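Local coordinates for histidyl-trna synthetase (Thermus thermophilus, PDB 1H4V), which catalyses the ATP-dependent attachment of L-histidine to tRNA(His), releasing AMP and diphosphate, and works as a homodimer, at residues Y129-S134 and P301-A306; Y263-A268 and G285-G290. All coordinates share one frame; numbering follows the deposited sequence.

Interaction 1: Y129-S134 and P301-A306; sequences YEALGS and PGVGFA
Tyr129, Ala131, Val303 and Phe305 pair across two antiparallel strands in the catalytic sheet of a class II aminoacyl-tRNA synthetase: strand 123-132, the second strand of motif 2, and strand 302-308, which leads into the helix of motif 3. Tyr129 and Phe305 form one hydrogen-bonded pair through both their peptide groups. Ala131 and Val303 form the next, with Ala131 N to Val303 O at 2.9 Å and the return bond, Val303 N to Ala131 O, longer at 3.2 Å. Beyond the strand, Gly133 N closes the ladder on Pro301 O at 2.8 Å.

On the face carrying these four side chains, Phe305 CG, the root of the phenyl ring, stands between its backbone N and carbonyl carbon (chi1 67°), while Tyr129 CG is anti to its N (chi1 168°). Tyr129 CB lies over one face of the phenyl ring, toward its rim, and makes a CH-pi contact 3.7 Å from the Phe305 ring centroid. The two rings meet obliquely, their planes 32° apart. Leu146 and Leu147 of helix 137-153 pack against Tyr129 and Phe305 respectively.

On the other face, that of Glu130 and Leu132, their partners Gly304 and Gly302 have no side chain. A CB on Gly304 would collide with both Tyr129 O and Glu130 OE1, and Leu132 CD2 lies over Gly302. The bare Gly304 CA lets Tyr129 O approach to 3.1 Å in a CA-H...O contact. The Glu130 chain, bent at chi2, brings its carboxylate across to the same residue: OE1 reaches Gly304 CA at 3.3 Å and takes a weak hydrogen bond from Tyr288, whereas OE2 is buried without a polar partner in this ligand-free model. At the loop end, Pro301 CB rests against Ser134 O at 3.4 Å.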
ATOM      1  N   TYR A 129      -4.520  13.325   6.413  1.00 10.30           N
ATOM      2  CA  TYR A 129      -3.524  14.257   6.910  1.00 12.78           C
ATOM      3  C   TYR A 129      -4.023  14.697   8.284  1.00 14.30           C
ATOM      4  O   TYR A 129      -5.181  15.073   8.436  1.00 13.25           O
ATOM      5  CB  TYR A 129      -3.410  15.489   6.021  1.00 11.00           C
ATOM      6  CG  TYR A 129      -2.605  16.585   6.684  1.00 13.02           C
ATOM      7  CD1 TYR A 129      -1.215  16.487   6.801  1.00 14.36           C
ATOM      8  CD2 TYR A 129      -3.232  17.699   7.228  1.00 11.98           C
ATOM      9  CE1 TYR A 129      -0.472  17.474   7.443  1.00 10.95           C
ATOM     10  CE2 TYR A 129      -2.505  18.690   7.877  1.00 12.52           C
ATOM     11  CZ  TYR A 129      -1.125  18.571   7.978  1.00 16.13           C
ATOM     12  OH  TYR A 129      -0.406  19.552   8.615  1.00 17.67           O
ATOM     13  N   GLU A 130      -3.140  14.670   9.269  1.00 15.46           N
ATOM     14  CA  GLU A 130      -3.503  15.048  10.625  1.00 18.03           C
ATOM     15  C   GLU A 130      -2.387  15.854  11.316  1.00 17.36           C
ATOM     16  O   GLU A 130      -1.214  15.472  11.291  1.00 17.41           O
ATOM     17  CB  GLU A 130      -3.797  13.770  11.423  1.00 19.45           C
ATOM     18  CG  GLU A 130      -5.225  13.602  11.928  1.00 31.44           C
ATOM     19  CD  GLU A 130      -6.305  13.728  10.859  1.00 33.78           C
ATOM     20  OE1 GLU A 130      -7.182  14.597  11.019  1.00 34.37           O
ATOM     21  OE2 GLU A 130      -6.296  12.963   9.872  1.00 39.04           O
ATOM     22  N   ALA A 131      -2.769  16.975  11.915  1.00 16.85           N
ATOM     23  CA  ALA A 131      -1.851  17.841  12.658  1.00 15.38           C
ATOM     24  C   ALA A 131      -2.372  17.801  14.091  1.00 15.91           C
ATOM     25  O   ALA A 131      -3.397  18.397  14.398  1.00 15.95           O
ATOM     26  CB  ALA A 131      -1.915  19.261  12.119  1.00 13.64           C
ATOM     27  N   LEU A 132      -1.666  17.089  14.963  1.00 18.07           N
ATOM     28  CA  LEU A 132      -2.085  16.931  16.355  1.00 16.84           C
ATOM     29  C   LEU A 132      -1.208  17.645  17.368  1.00 17.67           C
ATOM     30  O   LEU A 132       0.012  17.698  17.214  1.00 17.80           O
ATOM     31  CB  LEU A 132      -2.103  15.448  16.708  1.00 15.29           C
ATOM     32  CG  LEU A 132      -2.771  14.556  15.674  1.00 17.30           C
ATOM     33  CD1 LEU A 132      -2.355  13.106  15.882  1.00 26.80           C
ATOM     34  CD2 LEU A 132      -4.258  14.717  15.781  1.00 21.19           C
ATOM     35  N   GLY A 133      -1.845  18.176  18.412  1.00 19.04           N
ATOM     36  CA  GLY A 133      -1.116  18.846  19.470  1.00 19.35           C
ATOM     37  C   GLY A 133      -1.266  20.346  19.609  1.00 19.77           C
ATOM     38  O   GLY A 133      -0.754  20.923  20.561  1.00 22.78           O
ATOM     39  N   SER A 134      -1.969  20.995  18.694  1.00 18.91           N
ATOM     40  CA  SER A 134      -2.111  22.436  18.794  1.00 19.34           C
ATOM     41  C   SER A 134      -3.483  22.970  18.405  1.00 20.83           C
ATOM     42  O   SER A 134      -4.157  22.422  17.537  1.00 21.44           O
ATOM     43  CB  SER A 134      -1.035  23.116  17.941  1.00 18.02           C
ATOM     44  OG  SER A 134      -1.178  24.524  17.989  1.00 21.24           O
ATOM     45  N   PRO A 301      -5.444  18.442  20.913  1.00 20.81           N
ATOM     46  CA  PRO A 301      -6.107  19.222  19.859  1.00 20.75           C
ATOM     47  C   PRO A 301      -5.729  18.638  18.508  1.00 19.97           C
ATOM     48  O   PRO A 301      -4.598  18.193  18.317  1.00 20.04           O
ATOM     49  CB  PRO A 301      -5.527  20.624  20.039  1.00 23.13           C
ATOM     50  CG  PRO A 301      -5.103  20.651  21.487  1.00 23.78           C
ATOM     51  CD  PRO A 301      -4.512  19.282  21.679  1.00 21.98           C
ATOM     52  N   GLY A 302      -6.662  18.646  17.566  1.00 18.70           N
ATOM     53  CA  GLY A 302      -6.350  18.086  16.267  1.00 17.94           C
ATOM     54  C   GLY A 302      -7.123  18.718  15.142  1.00 17.43           C
ATOM     55  O   GLY A 302      -8.203  19.259  15.339  1.00 19.65           O
ATOM     56  N   VAL A 303      -6.553  18.667  13.947  1.00 15.83           N
ATOM     57  CA  VAL A 303      -7.202  19.218  12.774  1.00 14.40           C
ATOM     58  C   VAL A 303      -6.566  18.499  11.600  1.00 14.62           C
ATOM     59  O   VAL A 303      -5.375  18.191  11.624  1.00 17.48           O
ATOM     60  CB  VAL A 303      -6.989  20.753  12.668  1.00 13.10           C
ATOM     61  CG1 VAL A 303      -5.518  21.072  12.511  1.00 13.45           C
ATOM     62  CG2 VAL A 303      -7.776  21.308  11.492  1.00 12.01           C
ATOM     63  N   GLY A 304      -7.364  18.205  10.582  1.00 13.89           N
ATOM     64  CA  GLY A 304      -6.841  17.502   9.430  1.00 12.07           C
ATOM     65  C   GLY A 304      -7.910  17.280   8.386  1.00 12.68           C
ATOM     66  O   GLY A 304      -8.962  17.924   8.428  1.00 14.92           O
ATOM     67  N   PHE A 305      -7.644  16.373   7.450  1.00 10.50           N
ATOM     68  CA  PHE A 305      -8.595  16.078   6.390  1.00 10.46           C
ATOM     69  C   PHE A 305      -8.365  14.705   5.785  1.00 10.46           C
ATOM     70  O   PHE A 305      -7.380  14.034   6.078  1.00 12.59           O
ATOM     71  CB  PHE A 305      -8.489  17.127   5.271  1.00  7.78           C
ATOM     72  CG  PHE A 305      -7.184  17.086   4.513  1.00 12.35           C
ATOM     73  CD1 PHE A 305      -6.180  18.017   4.770  1.00 15.74           C
ATOM     74  CD2 PHE A 305      -6.963  16.127   3.529  1.00  9.28           C
ATOM     75  CE1 PHE A 305      -4.973  17.992   4.051  1.00 11.19           C
ATOM     76  CE2 PHE A 305      -5.765  16.095   2.814  1.00 13.90           C
ATOM     77  CZ  PHE A 305      -4.770  17.031   3.074  1.00  9.21           C
ATOM     78  N   ALA A 306      -9.282  14.309   4.918  1.00 10.44           N
ATOM     79  CA  ALA A 306      -9.191  13.046   4.202  1.00 11.96           C
ATOM     80  C   ALA A 306      -9.880  13.259   2.870  1.00 12.03           C
ATOM     81  O   ALA A 306     -10.779  14.087   2.767  1.00 15.50           O
ATOM     82  CB  ALA A 306      -9.903  11.931   4.975  1.00  5.73           C
TER

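Interaction 2: Y263-A268 and G285-G290; sequences YYVRTA and GGRYDG
Arg287 leaves the backbone with CG anti to N (chi1 -178°), which puts CG 3.9 Å from Val265 CG1; the two side chains lie side by side, pointing the same way. A bend at chi3 (-74°) then turns NE out of the extended line of the chain. Opposite it the backbone turns a corner at Arg266, whose phi is positive (44°), and the two backbone hydrogen bonds of Arg287 go to residues on either side of it in sequence: Val265 N donates to Arg287 O at 3.1 Å, from above the carbonyl plane, while Arg287 N donates to Thr267 O at 2.9 Å. A water sits by the corner, 2.8 Å from Arg287 O and also close to Thr267 O.

Segment 263-268 begins with the last two tyrosines of the signature Arg-Gly-Leu-Asp-Tyr-Tyr, and 285-290 holds the end of the glycine-rich peptide, Gly-Gly-Arg-Tyr-Asp; in relatives both help to shape the histidine pocket. The bare CA of Gly286 lies 3.1 Å from Thr267 O, where a CB would clash. Further along, Tyr288 CB meets the edge of the Tyr263 ring in its plane, 3.9 Å from CD1, and Tyr263 CE1 in turn lies over a face of the Tyr264 ring.

The guanidinium is held from several directions. Arg287 NH1 forms a salt bridge with Asp289, its hydrogen bond reaching the syn lone pair of OD2 at 3.2 Å, and also hydrogen-bonds Ser134 O, while NH2 pairs with Asp140; OD2 also accepts a hydrogen bond from Gly302 N.

His236 of helix 231-246 touches Arg266, Thr267 and Arg287, Tyr288 packs on helix 83-92, and Gly290 is the N-cap of helix 291-294. Strand 267-272 lines one side of strand 281-287 in the sheet, with strand 302-308 on the other.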
ATOM      1  N   TYR A 263     -17.183  15.264  19.426  1.00 33.50           N
ATOM      2  CA  TYR A 263     -15.769  15.607  19.493  1.00 32.22           C
ATOM      3  C   TYR A 263     -15.295  16.574  18.411  1.00 31.39           C
ATOM      4  O   TYR A 263     -14.143  17.007  18.427  1.00 32.38           O
ATOM      5  CB  TYR A 263     -14.902  14.335  19.512  1.00 32.41           C
ATOM      6  CG  TYR A 263     -15.002  13.431  18.300  1.00 28.88           C
ATOM      7  CD1 TYR A 263     -14.343  13.748  17.111  1.00 30.20           C
ATOM      8  CD2 TYR A 263     -15.703  12.229  18.362  1.00 23.89           C
ATOM      9  CE1 TYR A 263     -14.372  12.887  16.019  1.00 27.49           C
ATOM     10  CE2 TYR A 263     -15.738  11.364  17.278  1.00 28.34           C
ATOM     11  CZ  TYR A 263     -15.069  11.696  16.109  1.00 29.22           C
ATOM     12  OH  TYR A 263     -15.101  10.841  15.030  1.00 31.78           O
ATOM     13  N   TYR A 264     -16.181  16.924  17.482  1.00 29.78           N
ATOM     14  CA  TYR A 264     -15.828  17.870  16.430  1.00 28.62           C
ATOM     15  C   TYR A 264     -15.992  19.268  16.986  1.00 28.71           C
ATOM     16  O   TYR A 264     -17.010  19.588  17.610  1.00 30.37           O
ATOM     17  CB  TYR A 264     -16.711  17.688  15.197  1.00 29.00           C
ATOM     18  CG  TYR A 264     -16.357  16.467  14.380  1.00 33.11           C
ATOM     19  CD1 TYR A 264     -17.198  15.351  14.351  1.00 35.58           C
ATOM     20  CD2 TYR A 264     -15.175  16.421  13.640  1.00 31.96           C
ATOM     21  CE1 TYR A 264     -16.869  14.222  13.602  1.00 37.53           C
ATOM     22  CE2 TYR A 264     -14.838  15.299  12.890  1.00 34.75           C
ATOM     23  CZ  TYR A 264     -15.687  14.206  12.874  1.00 36.68           C
ATOM     24  OH  TYR A 264     -15.363  13.105  12.125  1.00 41.89           O
ATOM     25  N   VAL A 265     -14.989  20.104  16.752  1.00 26.61           N
ATOM     26  CA  VAL A 265     -14.996  21.463  17.270  1.00 24.61           C
ATOM     27  C   VAL A 265     -14.483  22.468  16.233  1.00 25.31           C
ATOM     28  O   VAL A 265     -13.698  22.127  15.351  1.00 25.65           O
ATOM     29  CB  VAL A 265     -14.131  21.511  18.569  1.00 25.19           C
ATOM     30  CG1 VAL A 265     -13.080  22.594  18.487  1.00 22.97           C
ATOM     31  CG2 VAL A 265     -15.021  21.694  19.780  1.00 24.83           C
ATOM     32  N   ARG A 266     -14.949  23.706  16.348  1.00 24.05           N
ATOM     33  CA  ARG A 266     -14.554  24.785  15.455  1.00 23.63           C
ATOM     34  C   ARG A 266     -14.505  24.413  13.973  1.00 23.29           C
ATOM     35  O   ARG A 266     -15.444  23.813  13.448  1.00 25.42           O
ATOM     36  CB  ARG A 266     -13.212  25.367  15.919  1.00 24.47           C
ATOM     37  CG  ARG A 266     -13.290  25.890  17.344  1.00 24.96           C
ATOM     38  CD  ARG A 266     -12.030  26.581  17.851  1.00 24.42           C
ATOM     39  NE  ARG A 266     -12.255  26.991  19.237  1.00 26.82           N
ATOM     40  CZ  ARG A 266     -11.418  27.708  19.974  1.00 25.09           C
ATOM     41  NH1 ARG A 266     -10.262  28.121  19.481  1.00 19.51           N
ATOM     42  NH2 ARG A 266     -11.753  28.018  21.215  1.00 31.34           N
ATOM     43  N   THR A 267     -13.407  24.768  13.315  1.00 20.98           N
ATOM     44  CA  THR A 267     -13.213  24.535  11.884  1.00 19.94           C
ATOM     45  C   THR A 267     -13.742  23.255  11.246  1.00 18.54           C
ATOM     46  O   THR A 267     -13.558  22.153  11.752  1.00 19.37           O
ATOM     47  CB  THR A 267     -11.722  24.632  11.509  1.00 17.48           C
ATOM     48  OG1 THR A 267     -11.155  25.791  12.124  1.00 22.01           O
ATOM     49  CG2 THR A 267     -11.558  24.766  10.009  1.00 15.48           C
ATOM     50  N   ALA A 268     -14.404  23.431  10.113  1.00 17.70           N
ATOM     51  CA  ALA A 268     -14.920  22.322   9.325  1.00 17.80           C
ATOM     52  C   ALA A 268     -14.790  22.848   7.908  1.00 17.98           C
ATOM     53  O   ALA A 268     -14.968  24.047   7.675  1.00 19.49           O
ATOM     54  CB  ALA A 268     -16.365  22.047   9.656  1.00 13.52           C
ATOM     55  N   GLY A 285     -12.609  18.084   6.051  1.00 18.46           N
ATOM     56  CA  GLY A 285     -12.179  17.765   7.397  1.00 17.83           C
ATOM     57  C   GLY A 285     -12.448  18.864   8.397  1.00 16.01           C
ATOM     58  O   GLY A 285     -13.449  19.565   8.321  1.00 15.98           O
ATOM     59  N   GLY A 286     -11.543  19.015   9.347  1.00 16.60           N
ATOM     60  CA  GLY A 286     -11.725  20.036  10.354  1.00 16.67           C
ATOM     61  C   GLY A 286     -11.078  19.661  11.665  1.00 16.31           C
ATOM     62  O   GLY A 286     -10.364  18.665  11.760  1.00 15.57           O
ATOM     63  N   ARG A 287     -11.344  20.473  12.681  1.00 18.91           N
ATOM     64  CA  ARG A 287     -10.782  20.289  14.009  1.00 19.87           C
ATOM     65  C   ARG A 287     -11.614  19.293  14.820  1.00 19.66           C
ATOM     66  O   ARG A 287     -12.840  19.242  14.687  1.00 19.93           O
ATOM     67  CB  ARG A 287     -10.701  21.668  14.679  1.00 17.55           C
ATOM     68  CG  ARG A 287     -10.095  21.709  16.064  1.00 18.11           C
ATOM     69  CD  ARG A 287      -9.761  23.151  16.419  1.00 18.83           C
ATOM     70  NE  ARG A 287      -8.580  23.634  15.700  1.00 15.89           N
ATOM     71  CZ  ARG A 287      -7.334  23.258  15.990  1.00 19.31           C
ATOM     72  NH1 ARG A 287      -7.108  22.399  16.980  1.00 14.44           N
ATOM     73  NH2 ARG A 287      -6.308  23.740  15.303  1.00 20.92           N
ATOM     74  N   TYR A 288     -10.943  18.499  15.648  1.00 21.33           N
ATOM     75  CA  TYR A 288     -11.610  17.476  16.460  1.00 25.51           C
ATOM     76  C   TYR A 288     -10.923  17.268  17.803  1.00 28.41           C
ATOM     77  O   TYR A 288     -10.464  16.165  18.111  1.00 29.31           O
ATOM     78  CB  TYR A 288     -11.610  16.159  15.704  1.00 22.73           C
ATOM     79  CG  TYR A 288     -10.240  15.794  15.188  1.00 28.02           C
ATOM     80  CD1 TYR A 288      -9.290  15.194  16.020  1.00 26.60           C
ATOM     81  CD2 TYR A 288      -9.873  16.090  13.874  1.00 27.31           C
ATOM     82  CE1 TYR A 288      -8.017  14.905  15.560  1.00 23.66           C
ATOM     83  CE2 TYR A 288      -8.601  15.805  13.405  1.00 21.48           C
ATOM     84  CZ  TYR A 288      -7.679  15.216  14.253  1.00 25.85           C
ATOM     85  OH  TYR A 288      -6.411  14.966  13.801  1.00 23.23           O
ATOM     86  N   ASP A 289     -10.898  18.313  18.615  1.00 28.16           N
ATOM     87  CA  ASP A 289     -10.233  18.280  19.911  1.00 31.39           C
ATOM     88  C   ASP A 289     -10.603  17.243  20.984  1.00 29.75           C
ATOM     89  O   ASP A 289      -9.772  16.945  21.839  1.00 33.47           O
ATOM     90  CB  ASP A 289     -10.274  19.692  20.507  1.00 35.20           C
ATOM     91  CG  ASP A 289      -9.594  20.723  19.599  1.00 41.77           C
ATOM     92  OD1 ASP A 289      -9.691  21.933  19.886  1.00 47.38           O
ATOM     93  OD2 ASP A 289      -8.964  20.316  18.593  1.00 39.81           O
ATOM     94  N   GLY A 290     -11.803  16.675  20.956  1.00 26.68           N
ATOM     95  CA  GLY A 290     -12.148  15.706  21.991  1.00 23.19           C
ATOM     96  C   GLY A 290     -12.023  14.214  21.686  1.00 23.38           C
ATOM     97  O   GLY A 290     -12.411  13.375  22.502  1.00 20.38           O
TER
HETATM   98  O   HOH W   1     -14.709  20.289  12.926  1.00 24.22           O

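From the N terminus, the chain first lays down 129-134, then helix 137-153, strand 160-165, several helices and strand 251-253 before reaching 263-268. Interaction 2 closes a short loop there: strand 267-272 turns back through a hairpin, partly unmodelled, to 285-290. Only after the short helix 291-294 does 301-306 arrive and close interaction 1, a loop of 166 residues that encloses the smaller one entirely, so the two nest and do not cross. Strands 302-308 and 281-287 are neighbours, joined by Gly302 O and Tyr288 N. Together the contacts tie the motif 2 strand, the motif 3 strand and the hairpin into one continuous catalytic sheet.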